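Local atomic coordinates of putative rhamnosidase (Streptomyces avermitilis, PDB entry 3W5M), a protein that hydrolyses terminal alpha-L-rhamnose residues from alpha-L-rhamnosides, including citrus flavonoids and gum arabic, and binds L-rhamnose through a calcium-dependent carbohydrate-binding module. Residues Pro312-Ser317 with Val405-Gly410; Ala483-Ala488 with Ser586-Val591; Ser510-Val515 with Glu558-Pro563; Ala698-Pro703 with Ala765-Leu770; Thr761-His766 with Leu819-Val824. All coordinates share one frame; numbering follows the deposited sequence.

Interaction 1: Pro312-Ser317 with Val405-Gly410; sequences PHKKVS and VEYADG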
# COMPACT_ATOMS: atom_id res chain seq x y z
N PRO A 312 -29.99 -23.92 -14.96
CA PRO A 312 -31.00 -24.30 -15.97
C PRO A 312 -30.66 -23.84 -17.38
O PRO A 312 -29.87 -22.90 -17.55
CB PRO A 312 -32.27 -23.60 -15.47
CG PRO A 312 -31.77 -22.42 -14.71
CD PRO A 312 -30.51 -22.91 -14.03
N HIS A 313 -31.24 -24.49 -18.39
CA HIS A 313 -31.14 -24.02 -19.78
C HIS A 313 -32.19 -22.95 -20.05
O HIS A 313 -33.22 -23.21 -20.69
CB HIS A 313 -31.30 -25.18 -20.78
CG HIS A 313 -30.25 -26.24 -20.64
ND1 HIS A 313 -29.20 -26.37 -21.53
CD2 HIS A 313 -30.08 -27.21 -19.71
CE1 HIS A 313 -28.43 -27.38 -21.14
NE2 HIS A 313 -28.94 -27.90 -20.05
N LYS A 314 -31.93 -21.75 -19.54
CA LYS A 314 -32.77 -20.59 -19.76
C LYS A 314 -31.87 -19.45 -20.08
O LYS A 314 -30.70 -19.45 -19.69
CB LYS A 314 -33.50 -20.17 -18.47
CG LYS A 314 -34.55 -21.12 -17.96
CD LYS A 314 -35.14 -20.49 -16.72
CE LYS A 314 -35.92 -21.51 -15.93
NZ LYS A 314 -36.47 -20.89 -14.69
N LYS A 315 -32.43 -18.44 -20.72
CA LYS A 315 -31.70 -17.23 -21.06
C LYS A 315 -31.33 -16.44 -19.78
O LYS A 315 -32.19 -16.10 -18.98
CB LYS A 315 -32.56 -16.39 -22.01
CG LYS A 315 -32.04 -15.00 -22.31
CD LYS A 315 -30.72 -15.01 -23.08
CE LYS A 315 -30.38 -13.62 -23.59
NZ LYS A 315 -31.35 -13.15 -24.62
N VAL A 316 -30.03 -16.17 -19.62
CA VAL A 316 -29.49 -15.40 -18.49
C VAL A 316 -29.67 -13.92 -18.78
O VAL A 316 -29.31 -13.44 -19.87
CB VAL A 316 -27.99 -15.71 -18.27
CG1 VAL A 316 -27.38 -14.80 -17.21
CG2 VAL A 316 -27.80 -17.17 -17.92
N SER A 317 -30.24 -13.20 -17.83
CA SER A 317 -30.32 -11.76 -17.94
C SER A 317 -29.13 -11.09 -17.27
O SER A 317 -28.71 -10.01 -17.70
CB SER A 317 -31.65 -11.22 -17.40
OG SER A 317 -31.83 -11.59 -16.03
N VAL A 405 -27.34 -15.61 -10.23
CA VAL A 405 -27.72 -15.59 -11.64
C VAL A 405 -29.21 -15.29 -11.75
O VAL A 405 -30.02 -15.99 -11.13
CB VAL A 405 -27.46 -16.97 -12.27
CG1 VAL A 405 -27.61 -16.85 -13.79
CG2 VAL A 405 -26.08 -17.49 -11.86
N GLU A 406 -29.55 -14.26 -12.52
CA GLU A 406 -30.95 -13.88 -12.79
C GLU A 406 -31.28 -14.32 -14.21
O GLU A 406 -30.46 -14.17 -15.11
CB GLU A 406 -31.16 -12.37 -12.75
CG GLU A 406 -30.43 -11.63 -11.64
CD GLU A 406 -31.23 -11.47 -10.35
OE1 GLU A 406 -32.06 -12.36 -10.02
OE2 GLU A 406 -31.00 -10.45 -9.65
N TYR A 407 -32.49 -14.82 -14.39
CA TYR A 407 -32.94 -15.31 -15.69
C TYR A 407 -34.04 -14.40 -16.26
O TYR A 407 -34.72 -13.70 -15.50
CB TYR A 407 -33.38 -16.77 -15.54
CG TYR A 407 -32.21 -17.69 -15.29
CD1 TYR A 407 -31.36 -18.08 -16.34
CD2 TYR A 407 -31.92 -18.16 -14.01
CE1 TYR A 407 -30.28 -18.90 -16.13
CE2 TYR A 407 -30.82 -18.99 -13.78
CZ TYR A 407 -30.00 -19.36 -14.86
OH TYR A 407 -28.91 -20.18 -14.68
N ALA A 408 -34.16 -14.37 -17.59
CA ALA A 408 -35.08 -13.48 -18.27
C ALA A 408 -36.52 -13.74 -17.88
O ALA A 408 -37.32 -12.82 -17.91
CB ALA A 408 -34.91 -13.53 -19.81
N ASP A 409 -36.86 -14.96 -17.46
CA ASP A 409 -38.22 -15.25 -16.95
C ASP A 409 -38.48 -14.74 -15.52
O ASP A 409 -39.54 -15.02 -14.94
CB ASP A 409 -38.57 -16.75 -17.06
CG ASP A 409 -37.75 -17.62 -16.13
OD1 ASP A 409 -36.87 -17.10 -15.41
OD2 ASP A 409 -37.99 -18.85 -16.09
N GLY A 410 -37.49 -14.04 -14.95
CA GLY A 410 -37.56 -13.46 -13.61
C GLY A 410 -37.14 -14.39 -12.49
O GLY A 410 -37.18 -13.98 -11.32
O HOH W 1 -27.94 -21.15 -16.88
O HOH W 2 -35.36 -17.04 -18.83

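Interaction 2: Ala483-Ala488 with Ser586-Val591; sequences AKELPA and SVTGRV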
# COMPACT_ATOMS: atom_id res chain seq x y z
N ALA A 483 -1.15 -1.94 -13.74
CA ALA A 483 -1.37 -0.69 -14.48
C ALA A 483 -0.47 -0.64 -15.70
O ALA A 483 -0.77 0.07 -16.66
CB ALA A 483 -1.10 0.50 -13.58
N LYS A 484 0.65 -1.36 -15.64
CA LYS A 484 1.61 -1.40 -16.77
C LYS A 484 2.66 -2.46 -16.56
O LYS A 484 2.84 -2.97 -15.45
CB LYS A 484 2.27 -0.05 -17.06
CG LYS A 484 2.95 0.62 -15.91
CD LYS A 484 3.55 1.95 -16.38
CE LYS A 484 4.92 1.74 -16.99
NZ LYS A 484 5.07 2.57 -18.21
N GLU A 485 3.32 -2.83 -17.67
CA GLU A 485 4.39 -3.81 -17.64
C GLU A 485 5.72 -3.10 -17.96
O GLU A 485 5.72 -2.14 -18.73
CB GLU A 485 4.11 -4.93 -18.64
CG GLU A 485 2.89 -5.77 -18.25
CD GLU A 485 2.69 -7.00 -19.11
OE1 GLU A 485 3.34 -7.11 -20.20
OE2 GLU A 485 1.89 -7.87 -18.72
N LEU A 486 6.81 -3.54 -17.33
CA LEU A 486 8.15 -3.02 -17.60
C LEU A 486 9.04 -4.15 -18.10
O LEU A 486 9.48 -4.97 -17.30
CB LEU A 486 8.78 -2.40 -16.34
CG LEU A 486 8.16 -1.12 -15.75
CD1 LEU A 486 8.84 -0.72 -14.44
CD2 LEU A 486 8.22 0.04 -16.74
N PRO A 487 9.33 -4.20 -19.41
CA PRO A 487 10.21 -5.28 -19.88
C PRO A 487 11.61 -5.06 -19.33
O PRO A 487 11.99 -3.93 -19.10
CB PRO A 487 10.22 -5.11 -21.42
CG PRO A 487 9.06 -4.22 -21.73
CD PRO A 487 8.83 -3.36 -20.52
N ALA A 488 12.37 -6.13 -19.10
CA ALA A 488 13.74 -5.99 -18.66
C ALA A 488 14.50 -5.23 -19.75
O ALA A 488 14.26 -5.45 -20.93
CB ALA A 488 14.36 -7.34 -18.41
N SER A 586 12.77 -12.85 -20.77
CA SER A 586 12.50 -13.85 -19.72
C SER A 586 11.76 -13.28 -18.50
O SER A 586 11.12 -14.03 -17.76
CB SER A 586 13.79 -14.47 -19.23
OG SER A 586 14.48 -15.04 -20.34
N VAL A 587 11.93 -11.99 -18.26
CA VAL A 587 11.40 -11.33 -17.05
C VAL A 587 10.76 -9.98 -17.43
O VAL A 587 11.39 -9.14 -18.08
CB VAL A 587 12.51 -11.15 -15.97
CG1 VAL A 587 12.00 -10.37 -14.76
CG2 VAL A 587 13.05 -12.49 -15.50
N THR A 588 9.51 -9.77 -17.01
CA THR A 588 8.81 -8.51 -17.28
C THR A 588 8.17 -8.11 -15.96
O THR A 588 7.50 -8.92 -15.36
CB THR A 588 7.74 -8.72 -18.35
OG1 THR A 588 8.36 -9.26 -19.54
CG2 THR A 588 7.03 -7.42 -18.69
N GLY A 589 8.39 -6.87 -15.52
CA GLY A 589 7.73 -6.43 -14.29
C GLY A 589 6.27 -6.09 -14.53
O GLY A 589 5.91 -5.52 -15.57
N ARG A 590 5.41 -6.43 -13.56
CA ARG A 590 3.99 -6.08 -13.66
C ARG A 590 3.73 -5.11 -12.52
O ARG A 590 3.76 -5.50 -11.36
CB ARG A 590 3.10 -7.32 -13.55
CG ARG A 590 3.40 -8.32 -14.68
CD ARG A 590 2.58 -9.60 -14.53
NE ARG A 590 2.83 -10.22 -13.24
CZ ARG A 590 1.94 -10.89 -12.50
NH1 ARG A 590 0.68 -11.07 -12.91
NH2 ARG A 590 2.34 -11.39 -11.33
N VAL A 591 3.56 -3.85 -12.87
CA VAL A 591 3.41 -2.75 -11.89
C VAL A 591 1.97 -2.76 -11.36
O VAL A 591 1.03 -2.62 -12.14
CB VAL A 591 3.69 -1.41 -12.58
CG1 VAL A 591 3.47 -0.22 -11.63
CG2 VAL A 591 5.12 -1.39 -13.13

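Interaction 3: Ser510-Val515 with Glu558-Pro563; sequences SVRLRV and EETYEP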
# COMPACT_ATOMS: atom_id res chain seq x y z
N SER A 510 5.15 -7.63 -9.24
CA SER A 510 5.89 -8.89 -9.33
C SER A 510 6.14 -9.16 -10.82
O SER A 510 5.64 -8.45 -11.66
CB SER A 510 5.10 -10.06 -8.66
OG SER A 510 3.82 -10.21 -9.25
N VAL A 511 6.90 -10.20 -11.15
CA VAL A 511 7.30 -10.37 -12.53
C VAL A 511 6.47 -11.44 -13.25
O VAL A 511 5.75 -12.20 -12.63
CB VAL A 511 8.82 -10.67 -12.64
CG1 VAL A 511 9.59 -9.73 -11.75
CG2 VAL A 511 9.13 -12.12 -12.33
N ARG A 512 6.54 -11.44 -14.56
CA ARG A 512 6.20 -12.62 -15.35
C ARG A 512 7.52 -13.22 -15.79
O ARG A 512 8.38 -12.52 -16.36
CB ARG A 512 5.40 -12.21 -16.59
CG ARG A 512 5.20 -13.38 -17.56
CD ARG A 512 4.11 -13.11 -18.59
NE ARG A 512 4.45 -11.97 -19.44
CZ ARG A 512 3.89 -10.77 -19.33
NH1 ARG A 512 2.96 -10.54 -18.41
NH2 ARG A 512 4.27 -9.80 -20.15
N LEU A 513 7.67 -14.52 -15.51
CA LEU A 513 8.85 -15.29 -15.90
C LEU A 513 8.43 -16.18 -17.06
O LEU A 513 7.38 -16.86 -16.97
CB LEU A 513 9.28 -16.16 -14.73
CG LEU A 513 10.40 -17.18 -14.94
CD1 LEU A 513 11.74 -16.49 -15.24
CD2 LEU A 513 10.49 -18.11 -13.74
N ARG A 514 9.20 -16.13 -18.16
CA ARG A 514 9.07 -17.12 -19.25
C ARG A 514 10.32 -17.99 -19.23
O ARG A 514 11.44 -17.49 -19.16
CB ARG A 514 8.93 -16.49 -20.64
CG ARG A 514 7.85 -15.43 -20.82
CD ARG A 514 6.43 -15.92 -20.55
NE ARG A 514 6.02 -17.04 -21.41
CZ ARG A 514 5.52 -16.91 -22.64
NH1 ARG A 514 5.37 -15.71 -23.18
NH2 ARG A 514 5.18 -18.00 -23.32
N VAL A 515 10.13 -19.30 -19.25
CA VAL A 515 11.25 -20.23 -19.14
C VAL A 515 10.90 -21.57 -19.80
O VAL A 515 9.77 -22.04 -19.72
CB VAL A 515 11.69 -20.43 -17.67
CG1 VAL A 515 10.53 -20.97 -16.81
CG2 VAL A 515 12.92 -21.32 -17.56
N GLU A 558 7.19 -23.27 -23.55
CA GLU A 558 7.61 -21.98 -22.98
C GLU A 558 6.69 -21.63 -21.80
O GLU A 558 5.68 -20.91 -21.97
CB GLU A 558 7.61 -20.87 -24.04
CG GLU A 558 8.35 -19.61 -23.62
CD GLU A 558 8.46 -18.59 -24.75
OE1 GLU A 558 8.87 -18.96 -25.88
OE2 GLU A 558 8.15 -17.40 -24.50
N GLU A 559 7.07 -22.11 -20.62
CA GLU A 559 6.27 -21.92 -19.40
C GLU A 559 6.14 -20.46 -18.99
O GLU A 559 7.02 -19.66 -19.28
CB GLU A 559 6.83 -22.77 -18.27
CG GLU A 559 6.69 -24.26 -18.59
CD GLU A 559 7.28 -25.17 -17.54
OE1 GLU A 559 7.07 -24.94 -16.32
OE2 GLU A 559 7.95 -26.15 -17.91
N THR A 560 5.02 -20.11 -18.35
CA THR A 560 4.79 -18.73 -17.92
C THR A 560 4.48 -18.79 -16.45
O THR A 560 3.56 -19.51 -16.08
CB THR A 560 3.58 -18.09 -18.62
OG1 THR A 560 3.82 -18.02 -20.03
CG2 THR A 560 3.30 -16.67 -18.09
N TYR A 561 5.23 -18.06 -15.62
CA TYR A 561 4.92 -18.01 -14.19
C TYR A 561 4.64 -16.56 -13.78
O TYR A 561 5.46 -15.67 -14.06
CB TYR A 561 6.07 -18.60 -13.35
CG TYR A 561 5.85 -18.35 -11.86
CD1 TYR A 561 4.70 -18.83 -11.20
CD2 TYR A 561 6.78 -17.62 -11.13
CE1 TYR A 561 4.50 -18.57 -9.85
CE2 TYR A 561 6.59 -17.36 -9.77
CZ TYR A 561 5.45 -17.84 -9.14
OH TYR A 561 5.28 -17.58 -7.78
N GLU A 562 3.49 -16.34 -13.14
CA GLU A 562 3.14 -15.00 -12.66
C GLU A 562 2.67 -15.14 -11.22
O GLU A 562 1.60 -15.69 -10.99
CB GLU A 562 2.02 -14.42 -13.52
CG GLU A 562 2.53 -13.86 -14.86
CD GLU A 562 1.43 -13.51 -15.82
OE1 GLU A 562 0.40 -14.23 -15.86
OE2 GLU A 562 1.57 -12.52 -16.56
N PRO A 563 3.44 -14.65 -10.25
CA PRO A 563 2.96 -14.77 -8.85
C PRO A 563 1.59 -14.12 -8.63
O PRO A 563 1.21 -13.19 -9.36
CB PRO A 563 4.05 -14.04 -8.05
CG PRO A 563 5.27 -14.11 -8.92
CD PRO A 563 4.76 -13.99 -10.33
O HOH W 3 1.90 -10.79 -7.46

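Interaction 4: Ala698-Pro703 with Ala765-Leu770; sequences AGVTVP and AHSADL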
# COMPACT_ATOMS: atom_id res chain seq x y z
N ALA A 698 -2.20 13.17 11.09
CA ALA A 698 -2.75 12.80 9.80
C ALA A 698 -4.27 12.74 9.84
O ALA A 698 -4.92 13.01 8.83
CB ALA A 698 -2.18 11.46 9.34
N GLY A 699 -4.83 12.37 10.98
CA GLY A 699 -6.29 12.35 11.20
C GLY A 699 -7.00 13.68 10.98
O GLY A 699 -8.21 13.71 10.74
N VAL A 700 -6.25 14.79 11.09
CA VAL A 700 -6.72 16.14 10.81
C VAL A 700 -6.25 16.66 9.44
O VAL A 700 -7.05 17.21 8.64
CB VAL A 700 -6.21 17.14 11.90
CG1 VAL A 700 -7.03 18.43 11.85
CG2 VAL A 700 -6.22 16.49 13.27
N THR A 701 -4.97 16.46 9.13
CA THR A 701 -4.36 17.08 7.95
C THR A 701 -4.75 16.40 6.65
O THR A 701 -4.82 17.03 5.62
CB THR A 701 -2.82 17.09 8.00
OG1 THR A 701 -2.34 15.76 8.13
CG2 THR A 701 -2.30 17.90 9.22
N VAL A 702 -4.97 15.10 6.73
CA VAL A 702 -5.32 14.35 5.51
C VAL A 702 -6.79 14.65 5.05
O VAL A 702 -7.02 14.89 3.85
CB VAL A 702 -4.99 12.86 5.66
CG1 VAL A 702 -5.42 12.12 4.41
CG2 VAL A 702 -3.46 12.66 5.80
N PRO A 703 -7.77 14.68 5.98
CA PRO A 703 -9.09 15.17 5.55
C PRO A 703 -9.02 16.58 4.99
O PRO A 703 -9.67 16.90 3.99
CB PRO A 703 -9.92 15.10 6.83
CG PRO A 703 -9.29 14.00 7.61
CD PRO A 703 -7.83 14.07 7.32
N ALA A 765 -1.33 23.13 18.03
CA ALA A 765 -1.94 24.37 17.55
C ALA A 765 -2.50 24.22 16.15
O ALA A 765 -3.63 24.65 15.90
CB ALA A 765 -0.92 25.51 17.55
N HIS A 766 -1.71 23.64 15.25
CA HIS A 766 -2.11 23.50 13.85
C HIS A 766 -3.38 22.63 13.72
O HIS A 766 -4.27 22.94 12.90
CB HIS A 766 -0.99 22.88 13.01
CG HIS A 766 -1.26 22.86 11.54
ND1 HIS A 766 -1.49 24.01 10.81
CD2 HIS A 766 -1.30 21.84 10.65
CE1 HIS A 766 -1.67 23.70 9.54
NE2 HIS A 766 -1.57 22.38 9.41
N SER A 767 -3.42 21.55 14.50
CA SER A 767 -4.62 20.72 14.56
C SER A 767 -5.85 21.50 15.06
O SER A 767 -6.95 21.34 14.52
CB SER A 767 -4.40 19.46 15.37
OG SER A 767 -3.62 18.57 14.61
N ALA A 768 -5.68 22.34 16.08
CA ALA A 768 -6.77 23.20 16.55
C ALA A 768 -7.23 24.18 15.46
O ALA A 768 -8.44 24.43 15.32
CB ALA A 768 -6.35 23.97 17.81
N ASP A 769 -6.27 24.73 14.72
CA ASP A 769 -6.51 25.68 13.62
C ASP A 769 -7.33 24.97 12.54
O ASP A 769 -8.35 25.49 12.08
CB ASP A 769 -5.16 26.12 13.06
CG ASP A 769 -5.26 27.13 11.92
OD1 ASP A 769 -6.37 27.51 11.47
OD2 ASP A 769 -4.20 27.58 11.45
N LEU A 770 -6.87 23.79 12.14
CA LEU A 770 -7.59 23.08 11.10
C LEU A 770 -8.98 22.69 11.54
O LEU A 770 -9.93 22.75 10.73
CB LEU A 770 -6.81 21.86 10.62
CG LEU A 770 -5.54 22.12 9.83
CD1 LEU A 770 -5.02 20.77 9.31
CD2 LEU A 770 -5.70 23.15 8.72

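Interaction 5: Thr761-His766 with Leu819-Val824; sequences TAYFAH and LSMNLV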
# COMPACT_ATOMS: atom_id res chain seq x y z
N THR A 761 4.16 21.03 20.23
CA THR A 761 3.25 22.12 20.52
C THR A 761 2.80 22.80 19.20
O THR A 761 1.64 23.17 19.10
CB THR A 761 3.84 23.12 21.55
OG1 THR A 761 4.27 22.41 22.72
CG2 THR A 761 2.76 24.08 21.98
N ALA A 762 3.67 22.90 18.19
CA ALA A 762 3.31 23.48 16.90
C ALA A 762 2.20 22.65 16.22
O ALA A 762 1.17 23.18 15.75
CB ALA A 762 4.53 23.58 16.00
N TYR A 763 2.36 21.33 16.25
CA TYR A 763 1.34 20.45 15.66
C TYR A 763 -0.02 20.46 16.39
O TYR A 763 -1.08 20.40 15.74
CB TYR A 763 1.89 19.02 15.44
CG TYR A 763 2.22 18.80 13.98
CD1 TYR A 763 1.19 18.53 13.07
CD2 TYR A 763 3.53 18.88 13.49
CE1 TYR A 763 1.45 18.36 11.72
CE2 TYR A 763 3.80 18.70 12.13
CZ TYR A 763 2.75 18.41 11.25
OH TYR A 763 2.94 18.22 9.88
N PHE A 764 0.01 20.61 17.71
CA PHE A 764 -1.19 20.74 18.53
C PHE A 764 -2.00 21.98 18.09
O PHE A 764 -3.21 21.89 17.82
CB PHE A 764 -0.77 20.78 20.02
CG PHE A 764 -1.90 20.94 21.03
CD1 PHE A 764 -3.21 20.55 20.75
CD2 PHE A 764 -1.62 21.44 22.30
CE1 PHE A 764 -4.21 20.69 21.70
CE2 PHE A 764 -2.63 21.56 23.25
CZ PHE A 764 -3.92 21.19 22.96
N ALA A 765 -1.33 23.13 18.03
CA ALA A 765 -1.94 24.37 17.55
C ALA A 765 -2.50 24.22 16.15
O ALA A 765 -3.63 24.65 15.90
CB ALA A 765 -0.92 25.51 17.55
N HIS A 766 -1.71 23.64 15.25
CA HIS A 766 -2.11 23.50 13.85
C HIS A 766 -3.38 22.63 13.72
O HIS A 766 -4.27 22.94 12.90
CB HIS A 766 -0.99 22.88 13.01
CG HIS A 766 -1.26 22.86 11.54
ND1 HIS A 766 -1.49 24.01 10.81
CD2 HIS A 766 -1.30 21.84 10.65
CE1 HIS A 766 -1.67 23.70 9.54
NE2 HIS A 766 -1.57 22.38 9.41
N LEU A 819 6.60 29.48 10.70
CA LEU A 819 6.11 30.36 9.64
C LEU A 819 4.92 29.73 8.92
O LEU A 819 3.91 30.41 8.65
CB LEU A 819 7.22 30.72 8.65
CG LEU A 819 8.24 31.68 9.27
CD1 LEU A 819 9.51 31.61 8.44
CD2 LEU A 819 7.68 33.11 9.33
N SER A 820 5.03 28.44 8.63
CA SER A 820 3.97 27.71 7.93
C SER A 820 2.63 27.69 8.68
O SER A 820 1.58 27.90 8.07
CB SER A 820 4.40 26.25 7.68
OG SER A 820 3.50 25.67 6.76
N MET A 821 2.68 27.42 9.97
CA MET A 821 1.51 27.21 10.81
C MET A 821 1.03 28.51 11.46
O MET A 821 0.13 28.49 12.30
CB MET A 821 1.78 26.14 11.88
CG MET A 821 2.09 24.77 11.28
SD MET A 821 2.64 23.58 12.50
CE MET A 821 2.70 22.09 11.47
N ASN A 822 1.63 29.62 11.04
CA ASN A 822 1.25 30.97 11.48
C ASN A 822 1.41 31.13 12.98
O ASN A 822 0.53 31.67 13.66
CB ASN A 822 -0.16 31.34 10.97
CG ASN A 822 -0.25 31.25 9.45
OD1 ASN A 822 0.59 31.80 8.75
ND2 ASN A 822 -1.25 30.52 8.94
N LEU A 823 2.56 30.64 13.48
CA LEU A 823 2.84 30.65 14.89
C LEU A 823 3.75 31.83 15.31
O LEU A 823 3.66 32.25 16.45
CB LEU A 823 3.40 29.32 15.37
CG LEU A 823 2.40 28.15 15.15
CD1 LEU A 823 3.06 26.81 15.44
CD2 LEU A 823 1.13 28.28 15.97
N VAL A 824 4.56 32.35 14.39
CA VAL A 824 5.42 33.51 14.67
C VAL A 824 4.52 34.74 14.80
O VAL A 824 3.68 34.97 13.94
CB VAL A 824 6.42 33.77 13.52
CG1 VAL A 824 7.38 34.89 13.87
CG2 VAL A 824 7.23 32.53 13.17
O HOH W 4 -1.78 26.55 12.01

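Interaction 1: Pro312-Ser317 with Val405-Gly410
V316 and Y407 face each other as an antiparallel, non-hydrogen-bonded pair with CA atoms 4.4 Å apart. It ends the ladder between strands 316-326 and 398-407. A nearly straight bond from A408 N to K315 O (3.0 Å) and one from S317 N to E406 O (2.9 Å) flank the pair; a type I turn, Y407-G410, starts there. The side-chain contact centres on the Y407 ring, its CG anti to the carbonyl carbon (chi1 -70°), with the ring beside 312-316. P312 CG sits over one face in a CH-pi contact, 4.0 Å from the ring centroid, while K315 O lies at the edge in the ring plane. V316 CG2 approaches Y407 CE1 obliquely at 3.5 Å. Farther out, the extended K314 chain crosses D409 at about a right angle, and K314 NZ meets the syn lone pair of D409 OD2 at 2.9 Å; T411 hydrogen-bonds both residues. At the phenol end, one water accepts from Y407 OH and donates to P312 O. The tyrosine is thus held by apolar contacts, by carbonyl oxygens at its edge and by a water bridge, while the salt bridge joins turn and loop.

Interaction 2: Ala483-Ala488 with Ser586-Val591
K484 and V591 run alongside each other on one face of the large sheet of the concanavalin-like beta-sandwich region, on neighbouring antiparallel strands. K484 CG, held between its backbone N and carbonyl carbon (chi1 54°), packs 4.0 Å from V591 CB, and the rest of the lysine chain then leads away. L486 stands on this same face and slants across the valine, its CD1 4.0 Å from V591 CG2. W618 of helix 607-622 touches K484, L486 and V591, so this side of the sheet looks toward the catalytic barrel domain. On the other face E485, P487, T588 and R590 project. There T588 CG2, anti to its backbone N, reaches E485 CB at 3.8 Å, and the E485 carboxylate goes on to a salt bridge with R512. The R590 side chain leads away from strand 480-493, its NH2 donating to P563 O. Beneath, A483 N to V591 O and V591 N to K484 O are both 2.8 Å, nearly in line with the accepting C=O; the ladder weakens at A488. At the L486-G589 pair the approach is different, for G589 N meets L486 O at 2.8 Å from 37° above the carbonyl plane.

Interaction 3: Ser510-Val515 with Glu558-Pro563
R514 spreads its guanidinium between E558 and T560. Its chain bends at both chi2 (-61°) and chi3 to fold back over residues 558-560. E558 OE2 lies over the centre of one guanidinium face, 3.2 Å above the plane; T560 OG1 lies over the opposite face by NE, at an angle too poor for a hydrogen bond. In the plane, R514 NH2 donates an almost perfectly straight bond to the backbone oxygen E558 O (3.2 Å). The carboxylate therefore pairs with the arginine through charge alone, since no N-H points at it, and the one directed bond goes to the peptide carbonyl.

E558 reaches this spot with an extended chain, crossing R514 at about a right angle, its carboxylate turned 41° from the guanidinium. V515 faces the other side of the sheet, where its CG1 lies 4.4 Å from E559 CB and its side chain also touches Y551, L553 and F578. Its backbone pairs with E559, V515 N donating to E559 O at 3.1 Å; the return bond is weak. L513 and Y561 pair next on that face, which is mixed: aliphatic contacts cross the strands, while the E559 carboxylate and Y561 hydroxyl bond Y551 and E437.

A second, more conventional salt bridge stands nearby: R512 NH1 donates to E562 OE2 at 3.0 Å, the oxygen lying in the guanidinium plane although the two planar groups are turned 72° apart. R512 has a further acidic partner in E485. With strand 559-561 closing one side of the large mixed sheet, this is the antiparallel edge pairing of a concanavalin-like beta-sandwich.

Interaction 4: Ala698-Pro703 with Ala765-Leu770
V700 packs against L770 where two helices of the (alpha/alpha)6-barrel, 698-710 and 756-777, come together. The short segment axes pass 9.7 Å apart at 45°, and no hydrogen bond links them. The tight part is centred on V700, whose two methyls divide the partner helix between them: CG1, anti to the backbone N, packs against L770 CB at 3.7 Å, and CG2 rests 3.6 Å from S767 OG. That hydroxyl is not left to the methyl group, because it hydrogen-bonds D697 just ahead of the first segment. W726 and L727 of helix 713-732 touch V700 and S767 respectively and close over this part.

The looser part lies on the T701 side, and it is buried too, so the contrast is one of spacing and not of solvent. T701 turns its OG1 away from the partner helix to N645, presenting CG2 to L770 CD1 at 4.0 Å. The same threonine side chain is about 9 Å from that of W695, a rhamnose-binding residue, so this packing lies near the sugar site. L770 also passes over a face of the H766 ring, offset toward its rim. The contact thins out where T701 CG2 approaches that ring edge-on, 4.3 Å from H766 CD2.

Interaction 5: Thr761-His766 with Leu819-Val824
M821 lays its terminal methyl squarely on the Y763 ring: CE stands 3.6 Å above the plane, over the centre, in a CH-pi contact only 13° off the normal. The side chain arrives at about a right angle to the tyrosine and is extended, with SD anti to CA across CB-CG (chi2 171°) and CE anti to CB (chi3 173°). It is thus the methyl that meets the ring, while the sulfur stays farther back at 5.0 Å from the centroid in this Met-aromatic arrangement. SD instead settles beside the helix backbone, 3.6 Å from A762 O and 3.7 Å from H766 CB. The methionine also runs across H766 at about a right angle, its CG 3.7 Å from H766 ND1.

L823 supplies the second hydrophobic contact. Its CD1 meets A762 CB at 3.6 Å, and CD2 reaches A765 CB at 3.8 Å, so the leucine fork spans one turn of helix 756-777. M821 and L823 lie on either side of N822, the positive-phi C-prime residue of the Schellman motif that ends helix 812-820.

No direct hydrogen bond crosses the contact, but a water in the plane of the H766 ring joins ND1 to M821 O. The far end of Y763 is bonded to N645, and its side chain is about 7 Å from that of W695, a rhamnose-binding residue. The chemistry is that of a buried, mainly apolar contact in the (alpha/alpha)6-barrel: methyls and sulfur pack against Y763, H766 and the two alanines, and the buried carbonyl of M821, just past the helix end, takes a hydrogen bond from water.

Along the chain, interaction 1 comes first, then the two strand pairings of the concanavalin-like sheet, then the two barrel contacts. Interaction 1 is remote from the others, its centre 39 to 63 Å from theirs, in the N-terminal rhamnosidase domain. Interactions 2 and 3, with centres 11 Å apart, share one sheet: strands 587-594 and 510-515 are neighbours, and both segments of interaction 3 fall in sequence between those of interaction 2. Interactions 4 and 5, also 11 Å apart, use helix 756-777 and share A765 and H766. About 39 Å separates interaction 2 from interaction 4, so the set samples separate beta domains and the rhamnose-binding catalytic barrel.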